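Local coordinates for protein neutral ceramidase (Pseudomonas aeruginosa, PDB 2ZWS) that hydrolyses the N-acyl bond of ceramides to give sphingosine and a free fatty acid, and also runs the reverse synthesis, using a bound zinc ion, at residues 246-251 with 412-417; 323-328 with 374-379; 446-451 with 459-464; 450-455 with 467-472. All coordinates share one frame; numbering follows the deposited sequence.

Contact 1. Residues 246-251 with 412-417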
loop_
_atom_site.group_PDB
_atom_site.type_symbol
_atom_site.label_atom_id
_atom_site.label_comp_id
_atom_site.label_asym_id
_atom_site.label_seq_id
_atom_site.Cartn_x
_atom_site.Cartn_y
_atom_site.Cartn_z
ATOM N N ALA A 246 -3.924 10.355 -6.628
ATOM C CA ALA A 246 -2.944 11.029 -5.740
ATOM C C ALA A 246 -1.607 11.348 -6.419
ATOM O O ALA A 246 -0.645 11.741 -5.743
ATOM C CB ALA A 246 -2.702 10.159 -4.500
ATOM N N GLY A 247 -1.546 11.214 -7.742
ATOM C CA GLY A 247 -0.277 11.312 -8.453
ATOM C C GLY A 247 0.488 12.595 -8.158
ATOM O O GLY A 247 1.732 12.593 -8.096
ATOM N N ASN A 248 -0.238 13.702 -8.012
ATOM C CA ASN A 248 0.421 14.985 -7.792
ATOM C C ASN A 248 0.109 15.583 -6.419
ATOM O O ASN A 248 0.209 16.794 -6.225
ATOM C CB ASN A 248 0.129 16.007 -8.944
ATOM C CG ASN A 248 -1.376 16.178 -9.232
ATOM O OD1 ASN A 248 -2.217 15.465 -8.664
ATOM N ND2 ASN A 248 -1.719 17.153 -10.094
ATOM N N LEU A 249 -0.234 14.718 -5.452
ATOM C CA LEU A 249 -0.637 15.169 -4.118
ATOM C C LEU A 249 0.267 14.619 -3.007
ATOM O O LEU A 249 0.419 13.397 -2.853
ATOM C CB LEU A 249 -2.085 14.757 -3.826
ATOM C CG LEU A 249 -3.186 15.434 -4.635
ATOM C CD1 LEU A 249 -4.497 14.697 -4.406
ATOM C CD2 LEU A 249 -3.343 16.857 -4.157
ATOM N N SER A 250 0.806 15.537 -2.220
ATOM C CA SER A 250 1.657 15.240 -1.071
ATOM C C SER A 250 0.932 15.535 0.239
ATOM O O SER A 250 -0.034 16.324 0.279
ATOM C CB SER A 250 2.866 16.181 -1.081
ATOM O OG SER A 250 3.707 15.921 -2.180
ATOM N N PRO A 251 1.434 14.982 1.353
ATOM C CA PRO A 251 0.896 15.430 2.646
ATOM C C PRO A 251 1.107 16.942 2.789
ATOM O O PRO A 251 2.134 17.514 2.335
ATOM C CB PRO A 251 1.764 14.690 3.674
ATOM C CG PRO A 251 2.280 13.491 2.915
ATOM C CD PRO A 251 2.510 13.977 1.506
ATOM N N PHE A 412 -2.658 8.414 -10.757
ATOM C CA PHE A 412 -3.299 9.424 -11.591
ATOM C C PHE A 412 -3.276 10.768 -10.892
ATOM O O PHE A 412 -3.575 10.869 -9.722
ATOM C CB PHE A 412 -4.737 9.007 -11.879
ATOM C CG PHE A 412 -4.841 7.854 -12.837
ATOM C CD1 PHE A 412 -4.417 6.561 -12.458
ATOM C CD2 PHE A 412 -5.377 8.035 -14.100
ATOM C CE1 PHE A 412 -4.486 5.505 -13.361
ATOM C CE2 PHE A 412 -5.479 6.968 -14.982
ATOM C CZ PHE A 412 -5.025 5.689 -14.611
ATOM N N THR A 413 -2.962 11.825 -11.625
ATOM C CA THR A 413 -3.065 13.148 -11.035
ATOM C C THR A 413 -4.527 13.477 -10.812
ATOM O O THR A 413 -5.410 12.800 -11.336
ATOM C CB THR A 413 -2.541 14.212 -11.972
ATOM O OG1 THR A 413 -3.279 14.146 -13.205
ATOM C CG2 THR A 413 -1.052 14.022 -12.217
ATOM N N VAL A 414 -4.778 14.527 -10.032
ATOM C CA VAL A 414 -6.164 14.917 -9.705
ATOM C C VAL A 414 -7.022 14.982 -10.986
ATOM O O VAL A 414 -8.047 14.311 -11.080
ATOM C CB VAL A 414 -6.211 16.268 -8.933
ATOM C CG1 VAL A 414 -7.668 16.804 -8.803
ATOM C CG2 VAL A 414 -5.552 16.119 -7.552
ATOM N N MET A 415 -6.609 15.784 -11.975
ATOM C CA MET A 415 -7.462 15.970 -13.149
ATOM C C MET A 415 -7.489 14.732 -14.038
ATOM O O MET A 415 -8.498 14.475 -14.730
ATOM C CB MET A 415 -7.056 17.212 -13.961
ATOM C CG MET A 415 -7.305 18.551 -13.260
ATOM S SD MET A 415 -8.874 18.637 -12.326
ATOM C CE MET A 415 -10.150 18.322 -13.574
ATOM N N ALA A 416 -6.418 13.937 -14.025
ATOM C CA ALA A 416 -6.443 12.707 -14.840
ATOM C C ALA A 416 -7.529 11.763 -14.304
ATOM O O ALA A 416 -8.294 11.165 -15.078
ATOM C CB ALA A 416 -5.072 12.044 -14.891
ATOM N N GLY A 417 -7.622 11.679 -12.985
ATOM C CA GLY A 417 -8.636 10.833 -12.349
ATOM C C GLY A 417 -10.027 11.436 -12.423
ATOM O O GLY A 417 -11.019 10.746 -12.740
HETATM O O HOH W 1 -3.755 7.514 -8.104
HETATM O O HOH W 2 -4.160 17.464 -11.717
#
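Asn248 meets the start of helix 414-428 with its side-chain amide, while Gly247 pairs with Phe412, the residue two before the helix: a type I beta turn, Ala246 to Leu249, docked on a helix N terminus. OD1 of Asn248 accepts from Val414 N at 3.1 Å, with the donor tilted 29° from the amide plane. CG of Asn248 sits between its own backbone N and carbonyl carbon (chi1 52°), where it also packs on CB and CG2 of Thr413, the two side chains crossing at about a right angle. Gly247 N gives a second bond, to Phe412 O at 2.9 Å, arriving from well above the carbonyl plane. Beyond these polar links, Leu249 CD1 rests on Val414 CG2 at 3.6 Å. One water accepts from Ala246 N and Phe412 N, another from Asn248 ND2 and Met415 N.

Second-shell bonds fix both partners. Thr413 is the N-cap of the helix, and its OG1 also bonds to Glu454 OE1; the turn closes through Leu249 N to Ala246 O. Leu249 O in turn binds His204 ND1, which ties the turn to a zinc ligand, and the next residue is Ser250, probably the nucleophile, as in relatives. Inside the helix start, the capping bond runs from Ala416 N to Thr413 OG1 at 3.3 Å.

Contact 2. Residues 323-328 with 374-379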
loop_
_atom_site.group_PDB
_atom_site.type_symbol
_atom_site.label_atom_id
_atom_site.label_comp_id
_atom_site.label_asym_id
_atom_site.label_seq_id
_atom_site.Cartn_x
_atom_site.Cartn_y
_atom_site.Cartn_z
ATOM N N THR A 323 5.294 3.145 -27.014
ATOM C CA THR A 323 5.893 2.212 -26.072
ATOM C C THR A 323 6.512 3.032 -24.932
ATOM O O THR A 323 6.712 4.249 -25.033
ATOM C CB THR A 323 6.886 1.268 -26.767
ATOM O OG1 THR A 323 7.871 2.044 -27.447
ATOM C CG2 THR A 323 6.152 0.358 -27.783
ATOM N N ALA A 324 6.794 2.385 -23.821
ATOM C CA ALA A 324 7.126 3.090 -22.591
ATOM C C ALA A 324 8.473 3.794 -22.637
ATOM O O ALA A 324 9.470 3.267 -23.179
ATOM C CB ALA A 324 7.116 2.106 -21.414
ATOM N N ALA A 325 8.519 4.969 -22.017
ATOM C CA ALA A 325 9.779 5.673 -21.839
ATOM C C ALA A 325 9.673 6.592 -20.647
ATOM O O ALA A 325 8.597 7.095 -20.341
ATOM C CB ALA A 325 10.167 6.474 -23.123
ATOM N N ILE A 326 10.787 6.774 -19.947
ATOM C CA ILE A 326 10.883 7.738 -18.856
ATOM C C ILE A 326 11.641 8.975 -19.324
ATOM O O ILE A 326 12.650 8.855 -20.031
ATOM C CB ILE A 326 11.616 7.132 -17.660
ATOM C CG1 ILE A 326 10.841 5.952 -17.106
ATOM C CG2 ILE A 326 11.814 8.148 -16.542
ATOM C CD1 ILE A 326 11.749 5.075 -16.382
ATOM N N GLY A 327 11.142 10.143 -18.938
ATOM C CA GLY A 327 11.751 11.412 -19.324
ATOM C C GLY A 327 12.661 11.984 -18.256
ATOM O O GLY A 327 12.672 11.519 -17.105
ATOM N N THR A 328 13.419 13.011 -18.642
ATOM C CA THR A 328 14.325 13.711 -17.734
ATOM C C THR A 328 13.527 14.643 -16.825
ATOM O O THR A 328 12.462 15.142 -17.222
ATOM C CB THR A 328 15.383 14.556 -18.513
ATOM O OG1 THR A 328 14.709 15.581 -19.254
ATOM C CG2 THR A 328 16.212 13.687 -19.482
ATOM N N LYS A 374 8.236 15.068 -24.022
ATOM C CA LYS A 374 9.190 14.357 -23.199
ATOM C C LYS A 374 10.599 14.352 -23.801
ATOM O O LYS A 374 10.761 14.183 -25.011
ATOM C CB LYS A 374 8.711 12.905 -23.037
ATOM C CG LYS A 374 9.551 12.060 -22.046
ATOM C CD LYS A 374 9.000 10.624 -21.906
ATOM C CE LYS A 374 7.755 10.606 -21.027
ATOM N NZ LYS A 374 7.061 9.295 -21.216
ATOM N N THR A 375 11.604 14.559 -22.947
ATOM C CA THR A 375 12.972 14.275 -23.361
ATOM C C THR A 375 13.363 12.952 -22.720
ATOM O O THR A 375 13.474 12.803 -21.492
ATOM C CB THR A 375 13.980 15.417 -23.112
ATOM O OG1 THR A 375 14.299 15.522 -21.726
ATOM C CG2 THR A 375 13.421 16.743 -23.617
ATOM N N ILE A 376 13.502 11.959 -23.580
ATOM C CA ILE A 376 13.663 10.589 -23.110
ATOM C C ILE A 376 14.981 10.392 -22.367
ATOM O O ILE A 376 16.056 10.716 -22.889
ATOM C CB ILE A 376 13.522 9.588 -24.273
ATOM C CG1 ILE A 376 12.094 9.641 -24.834
ATOM C CG2 ILE A 376 13.922 8.193 -23.820
ATOM C CD1 ILE A 376 11.886 8.898 -26.136
ATOM N N LEU A 377 14.876 9.877 -21.139
ATOM C CA LEU A 377 16.022 9.463 -20.353
ATOM C C LEU A 377 16.284 7.966 -20.517
ATOM O O LEU A 377 17.440 7.530 -20.667
ATOM C CB LEU A 377 15.799 9.800 -18.874
ATOM C CG LEU A 377 16.859 9.323 -17.870
ATOM C CD1 LEU A 377 18.200 10.018 -18.099
ATOM C CD2 LEU A 377 16.377 9.552 -16.452
ATOM N N ALA A 378 15.210 7.180 -20.469
ATOM C CA ALA A 378 15.314 5.726 -20.604
ATOM C C ALA A 378 14.175 5.192 -21.448
ATOM O O ALA A 378 13.009 5.473 -21.178
ATOM C CB ALA A 378 15.341 5.043 -19.230
ATOM N N ASP A 379 14.530 4.428 -22.477
ATOM C CA ASP A 379 13.561 3.771 -23.341
ATOM C C ASP A 379 13.295 2.394 -22.738
ATOM O O ASP A 379 13.949 1.418 -23.092
ATOM C CB ASP A 379 14.127 3.647 -24.769
ATOM C CG ASP A 379 13.218 2.846 -25.706
ATOM O OD1 ASP A 379 12.205 2.282 -25.232
ATOM O OD2 ASP A 379 13.532 2.760 -26.932
HETATM O O HOH W 3 9.664 2.066 -25.626
HETATM O O HOH W 4 10.866 15.036 -20.005
#
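Ile326 and Ala378 form the antiparallel hydrogen-bonded pair of a short two-stranded sheet, followed by a classic beta bulge in which Leu377 and Ala378 both face Ile326. The carbonyl of Ile326 is therefore gripped twice: Leu377 N reaches its O at 2.7 Å in the carbonyl plane, and Ala378 N reaches the same oxygen at 3.1 Å. In return Ile326 N donates to Ala378 O at 2.9 Å, also in plane. Past the bulge, Gly327 and Ile376 form a non-hydrogen-bonded pair; Gly327 N bonds instead to Gly463 O, in the loop whose Tyr460 and Glu461 pack on the zinc-binding Tyr448. Thr328 N donates to Thr375 O nearly along the C=O axis.

The carbonyl of Ala325 is met by a side chain. Lys374 NZ lies 2.8 Å from Ala325 O, above the carbonyl plane. The lysine starts extended and then bends at chi3 (-77°), which turns CE toward Ala325 O and Gly327 N, while CG packs on Gly327 CA at 3.6 Å. Thr465 O links the ammonium to the loop before helix 471-488; Gln371 OE1 is a local acceptor.

At the far end a water accepts from Thr323 OG1 and donates to Ala324 O and Asp379 OD1; that carboxylate oxygen also takes Asn382 N. Another water bridges Thr375 N and Thr328 O. Ala325 CB packs against Ile376 CG1 at 4.1 Å.

Contact 3. Residues 446-451 with 459-464. With ZN (zinc ion), chain B.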
loop_
_atom_site.group_PDB
_atom_site.type_symbol
_atom_site.label_atom_id
_atom_site.label_comp_id
_atom_site.label_asym_id
_atom_site.label_seq_id
_atom_site.Cartn_x
_atom_site.Cartn_y
_atom_site.Cartn_z
ATOM N N ALA A 446 1.991 0.971 -13.129
ATOM C CA ALA A 446 2.595 1.438 -14.385
ATOM C C ALA A 446 2.855 2.943 -14.272
ATOM O O ALA A 446 2.515 3.720 -15.174
ATOM C CB ALA A 446 1.677 1.094 -15.557
ATOM N N SER A 447 3.497 3.331 -13.175
ATOM C CA SER A 447 3.970 4.694 -12.961
ATOM C C SER A 447 2.849 5.739 -12.963
ATOM O O SER A 447 1.837 5.525 -12.369
ATOM C CB SER A 447 5.126 4.995 -13.940
ATOM O OG SER A 447 6.220 4.136 -13.639
ATOM N N TYR A 448 3.021 6.868 -13.654
ATOM C CA TYR A 448 2.126 8.026 -13.477
ATOM C C TYR A 448 1.211 8.293 -14.670
ATOM O O TYR A 448 1.519 7.909 -15.802
ATOM C CB TYR A 448 2.926 9.295 -13.095
ATOM C CG TYR A 448 3.470 9.261 -11.677
ATOM C CD1 TYR A 448 4.615 8.538 -11.348
ATOM C CD2 TYR A 448 2.840 9.971 -10.662
ATOM C CE1 TYR A 448 5.100 8.484 -10.003
ATOM C CE2 TYR A 448 3.312 9.973 -9.357
ATOM C CZ TYR A 448 4.439 9.216 -9.001
ATOM O OH TYR A 448 4.864 9.206 -7.663
ATOM N N VAL A 449 0.079 8.936 -14.399
ATOM C CA VAL A 449 -0.806 9.386 -15.468
ATOM C C VAL A 449 -1.210 10.836 -15.244
ATOM O O VAL A 449 -1.822 11.207 -14.258
ATOM C CB VAL A 449 -2.061 8.507 -15.610
ATOM C CG1 VAL A 449 -2.919 8.986 -16.768
ATOM C CG2 VAL A 449 -1.679 7.015 -15.777
ATOM N N THR A 450 -0.876 11.617 -16.248
ATOM C CA THR A 450 -1.041 13.036 -16.262
ATOM C C THR A 450 -1.991 13.354 -17.453
ATOM O O THR A 450 -2.085 12.579 -18.416
ATOM C CB THR A 450 0.412 13.466 -16.449
ATOM O OG1 THR A 450 1.002 14.262 -15.415
ATOM C CG2 THR A 450 0.977 13.291 -17.749
ATOM N N THR A 451 -2.733 14.455 -17.384
ATOM C CA THR A 451 -3.578 14.827 -18.521
ATOM C C THR A 451 -2.662 15.257 -19.675
ATOM O O THR A 451 -1.490 15.530 -19.463
ATOM C CB THR A 451 -4.493 16.001 -18.189
ATOM O OG1 THR A 451 -3.673 17.106 -17.806
ATOM C CG2 THR A 451 -5.462 15.663 -17.034
ATOM N N GLU A 459 6.742 18.119 -15.692
ATOM C CA GLU A 459 7.191 18.031 -14.304
ATOM C C GLU A 459 7.288 16.526 -13.999
ATOM O O GLU A 459 7.082 15.720 -14.897
ATOM C CB GLU A 459 6.223 18.757 -13.374
ATOM C CG GLU A 459 6.260 20.284 -13.560
ATOM C CD GLU A 459 5.534 20.998 -12.448
ATOM O OE1 GLU A 459 4.277 20.943 -12.412
ATOM O OE2 GLU A 459 6.215 21.611 -11.587
ATOM N N TYR A 460 7.586 16.152 -12.758
ATOM C CA TYR A 460 7.954 14.772 -12.442
ATOM C C TYR A 460 6.931 13.742 -12.949
ATOM O O TYR A 460 7.292 12.760 -13.595
ATOM C CB TYR A 460 8.188 14.645 -10.941
ATOM C CG TYR A 460 8.444 13.222 -10.503
ATOM C CD1 TYR A 460 9.671 12.599 -10.759
ATOM C CD2 TYR A 460 7.448 12.501 -9.841
ATOM C CE1 TYR A 460 9.896 11.265 -10.371
ATOM C CE2 TYR A 460 7.671 11.186 -9.427
ATOM C CZ TYR A 460 8.882 10.577 -9.709
ATOM O OH TYR A 460 9.096 9.265 -9.302
ATOM N N GLU A 461 5.654 13.998 -12.690
ATOM C CA GLU A 461 4.585 13.091 -13.096
ATOM C C GLU A 461 4.470 12.928 -14.606
ATOM O O GLU A 461 4.176 11.831 -15.114
ATOM C CB GLU A 461 3.253 13.534 -12.502
ATOM C CG GLU A 461 3.237 13.575 -10.959
ATOM C CD GLU A 461 3.882 14.826 -10.373
ATOM O OE1 GLU A 461 4.125 15.823 -11.105
ATOM O OE2 GLU A 461 4.180 14.817 -9.169
ATOM N N GLY A 462 4.642 14.043 -15.318
ATOM C CA GLY A 462 4.893 13.972 -16.747
ATOM C C GLY A 462 6.308 13.445 -16.814
ATOM O O GLY A 462 7.113 13.695 -15.930
ATOM N N GLY A 463 6.651 12.667 -17.810
ATOM C CA GLY A 463 8.014 12.174 -17.770
ATOM C C GLY A 463 8.086 10.871 -16.992
ATOM O O GLY A 463 8.969 10.057 -17.269
ATOM N N SER A 464 7.191 10.657 -16.015
ATOM C CA SER A 464 6.893 9.252 -15.662
ATOM C C SER A 464 5.541 8.778 -16.194
ATOM O O SER A 464 5.029 7.734 -15.755
ATOM C CB SER A 464 7.003 8.995 -14.149
ATOM O OG SER A 464 8.370 8.952 -13.761
HETATM ZN ZN ZN B . 3.831 8.176 -6.053
HETATM O O HOH W 5 5.794 7.842 -5.341
#
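The Tyr448 and Tyr460 rings make a T-shaped (edge-to-face) pair beside the zinc site, the edge of Tyr460 turned toward the face of Tyr448 with the planes 73° apart. Tyr460 CE2 comes within 3.8 Å of Tyr448 CE1, and Tyr448 OH lies in the plane of the Tyr460 ring, at its edge. Two more groups approach the Tyr448 ring obliquely: Glu461 CG at 3.6 Å from CD2, and Ser464 CB at 3.7 Å from CD1. The Glu461 chain bends at chi2 (80°), just past the CG that packs on the ring, and the carboxylate plane stands steeply to the ring. Its oxygens are held by Arg160 and Ser161.

On the backbone, Tyr448 N donates to Ser464 O from above the carbonyl plane, at 3.0 Å, while Ser447 CB packs on that same oxygen. Ring packing and this backbone bond probably help to position the phenol at the metal. His97, His204 and Glu411 supply the other protein ligands, and Arg160 NH2 also bonds to the phenol oxygen. Tyr448 OH binds zinc at 2.2 Å, with a water on the metal at 2.1 Å.

Contact 4. Residues 450-455 with 467-472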
loop_
_atom_site.group_PDB
_atom_site.type_symbol
_atom_site.label_atom_id
_atom_site.label_comp_id
_atom_site.label_asym_id
_atom_site.label_seq_id
_atom_site.Cartn_x
_atom_site.Cartn_y
_atom_site.Cartn_z
ATOM N N THR A 450 -0.876 11.617 -16.248
ATOM C CA THR A 450 -1.041 13.036 -16.262
ATOM C C THR A 450 -1.991 13.354 -17.453
ATOM O O THR A 450 -2.085 12.579 -18.416
ATOM C CB THR A 450 0.412 13.466 -16.449
ATOM O OG1 THR A 450 1.002 14.262 -15.415
ATOM C CG2 THR A 450 0.977 13.291 -17.749
ATOM N N THR A 451 -2.733 14.455 -17.384
ATOM C CA THR A 451 -3.578 14.827 -18.521
ATOM C C THR A 451 -2.662 15.257 -19.675
ATOM O O THR A 451 -1.490 15.530 -19.463
ATOM C CB THR A 451 -4.493 16.001 -18.189
ATOM O OG1 THR A 451 -3.673 17.106 -17.806
ATOM C CG2 THR A 451 -5.462 15.663 -17.034
ATOM N N ARG A 452 -3.224 15.381 -20.876
ATOM C CA ARG A 452 -2.456 15.897 -22.031
ATOM C C ARG A 452 -1.742 17.229 -21.715
ATOM O O ARG A 452 -0.549 17.415 -22.035
ATOM C CB ARG A 452 -3.374 16.053 -23.262
ATOM C CG ARG A 452 -2.691 16.644 -24.508
ATOM C CD ARG A 452 -1.679 15.681 -25.072
ATOM N NE ARG A 452 -0.783 16.211 -26.109
ATOM C CZ ARG A 452 0.420 16.727 -25.873
ATOM N NH1 ARG A 452 1.172 17.139 -26.884
ATOM N NH2 ARG A 452 0.879 16.838 -24.629
ATOM N N GLU A 453 -2.465 18.114 -21.046
ATOM C CA GLU A 453 -1.939 19.457 -20.716
ATOM C C GLU A 453 -0.830 19.374 -19.665
ATOM O O GLU A 453 0.243 19.964 -19.820
ATOM C CB GLU A 453 -3.067 20.380 -20.255
ATOM C CG GLU A 453 -4.178 20.576 -21.306
ATOM C CD GLU A 453 -5.349 19.574 -21.237
ATOM O OE1 GLU A 453 -5.227 18.445 -20.678
ATOM O OE2 GLU A 453 -6.435 19.929 -21.771
ATOM N N GLU A 454 -1.059 18.590 -18.611
ATOM C CA GLU A 454 -0.010 18.364 -17.624
ATOM C C GLU A 454 1.225 17.730 -18.251
ATOM O O GLU A 454 2.356 18.089 -17.910
ATOM C CB GLU A 454 -0.510 17.446 -16.506
ATOM C CG GLU A 454 -1.493 18.104 -15.566
ATOM C CD GLU A 454 -2.366 17.114 -14.836
ATOM O OE1 GLU A 454 -2.147 15.891 -14.979
ATOM O OE2 GLU A 454 -3.285 17.561 -14.127
ATOM N N TYR A 455 1.006 16.739 -19.117
ATOM C CA TYR A 455 2.106 16.024 -19.750
ATOM C C TYR A 455 3.044 16.998 -20.431
ATOM O O TYR A 455 4.267 16.846 -20.324
ATOM C CB TYR A 455 1.574 15.026 -20.771
ATOM C CG TYR A 455 2.633 14.189 -21.431
ATOM C CD1 TYR A 455 2.953 12.916 -20.930
ATOM C CD2 TYR A 455 3.296 14.642 -22.589
ATOM C CE1 TYR A 455 3.914 12.125 -21.536
ATOM C CE2 TYR A 455 4.270 13.857 -23.213
ATOM C CZ TYR A 455 4.563 12.583 -22.673
ATOM O OH TYR A 455 5.509 11.791 -23.269
ATOM N N TYR A 467 3.486 6.030 -21.446
ATOM C CA TYR A 467 3.022 5.684 -22.804
ATOM C C TYR A 467 2.738 6.894 -23.697
ATOM O O TYR A 467 2.047 6.784 -24.701
ATOM C CB TYR A 467 1.814 4.727 -22.713
ATOM C CG TYR A 467 2.109 3.581 -21.754
ATOM C CD1 TYR A 467 2.948 2.521 -22.133
ATOM C CD2 TYR A 467 1.587 3.576 -20.445
ATOM C CE1 TYR A 467 3.250 1.476 -21.223
ATOM C CE2 TYR A 467 1.882 2.536 -19.526
ATOM C CZ TYR A 467 2.693 1.493 -19.931
ATOM O OH TYR A 467 2.989 0.488 -19.021
ATOM N N GLY A 468 3.243 8.044 -23.274
ATOM C CA GLY A 468 3.152 9.264 -24.076
ATOM C C GLY A 468 2.015 10.193 -23.704
ATOM O O GLY A 468 1.285 9.984 -22.719
ATOM N N PRO A 469 1.811 11.227 -24.520
ATOM C CA PRO A 469 0.886 12.296 -24.178
ATOM C C PRO A 469 -0.569 11.833 -24.040
ATOM O O PRO A 469 -1.350 12.477 -23.345
ATOM C CB PRO A 469 1.051 13.291 -25.346
ATOM C CG PRO A 469 1.592 12.483 -26.473
ATOM C CD PRO A 469 2.463 11.441 -25.828
ATOM N N TRP A 470 -0.926 10.750 -24.723
ATOM C CA TRP A 470 -2.315 10.295 -24.741
ATOM C C TRP A 470 -2.583 9.134 -23.789
ATOM O O TRP A 470 -3.626 8.496 -23.877
ATOM C CB TRP A 470 -2.766 9.960 -26.170
ATOM C CG TRP A 470 -2.584 11.161 -27.078
ATOM C CD1 TRP A 470 -1.661 11.305 -28.061
ATOM C CD2 TRP A 470 -3.298 12.394 -26.997
ATOM N NE1 TRP A 470 -1.777 12.553 -28.634
ATOM C CE2 TRP A 470 -2.774 13.242 -27.996
ATOM C CE3 TRP A 470 -4.346 12.861 -26.188
ATOM C CZ2 TRP A 470 -3.266 14.543 -28.216
ATOM C CZ3 TRP A 470 -4.834 14.158 -26.401
ATOM C CH2 TRP A 470 -4.290 14.977 -27.414
ATOM N N THR A 471 -1.659 8.905 -22.860
ATOM C CA THR A 471 -1.859 7.885 -21.814
ATOM C C THR A 471 -3.185 8.090 -21.069
ATOM O O THR A 471 -3.969 7.128 -20.874
ATOM C CB THR A 471 -0.662 7.839 -20.841
ATOM O OG1 THR A 471 0.535 7.540 -21.572
ATOM C CG2 THR A 471 -0.867 6.771 -19.765
ATOM N N GLN A 472 -3.459 9.328 -20.646
ATOM C CA GLN A 472 -4.686 9.586 -19.903
ATOM C C GLN A 472 -5.917 9.299 -20.756
ATOM O O GLN A 472 -6.885 8.710 -20.273
ATOM C CB GLN A 472 -4.715 11.023 -19.372
ATOM C CG GLN A 472 -5.842 11.340 -18.360
ATOM C CD GLN A 472 -7.199 11.601 -19.003
ATOM O OE1 GLN A 472 -7.282 11.996 -20.175
ATOM N NE2 GLN A 472 -8.282 11.395 -18.237
HETATM O O HOH W 6 -1.264 11.352 -20.656
HETATM O O HOH W 7 -5.720 14.017 -21.535
#
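Tyr455 and Arg452, on the first turn of helix 452-457, pack on the type I beta turn Gly468 to Thr471 that leads into helix 471-488. The tight, buried part is a CH-pi contact: Pro469 CA sits over the centre of the Tyr455 ring, 3.6 Å from the centroid. The neighbouring peptide covers that same face, with Gly468 C 3.5 Å from Tyr455 CE1, and the phenol OH is tied to Gln371 O.

On the partly exposed side, Arg452 runs between Pro469 and Trp470. Its CD lies over the six-membered ring of Trp470, 3.6 Å from the centroid, and Pro469 CB covers one face of the guanidinium. Here the carbons still pack closely, but the guanidinium and indole planes are 84° apart and the cation-pi approach is long and weak at most; the charge is met instead by Glu373.

The looser part is the backbone, where no direct hydrogen bond crosses and a water donates to Thr450 O and Pro469 O and accepts from Gln472 N. The first helix start has the Thr451-Glu454 capping box. In the turn before the second, Thr471 N and OG1 approach Gly468 O from the same face, OG1 at 2.8 Å.

From the N terminus, the chain first reaches the turn at 246-251, whose partner at 412-417 closes the long loop of contact 1. Contact 2 lies within that loop, joining 323-328 to 374-379 before the chain returns. Contacts 3 and 4 both follow contact 1, and their short loops cross: they share Thr450 and Thr451, and the loop ending at 467-472 opens before the one ending at 459-464 has closed. Thr413 N pairs with Val449 O, joining contact 1 to contact 3, and Ala416 O takes Gln472 NE2 of contact 4. The Gly327-Gly463 bond brings the peripheral sheet of contact 2 against the segment that packs on the zinc-binding tyrosine.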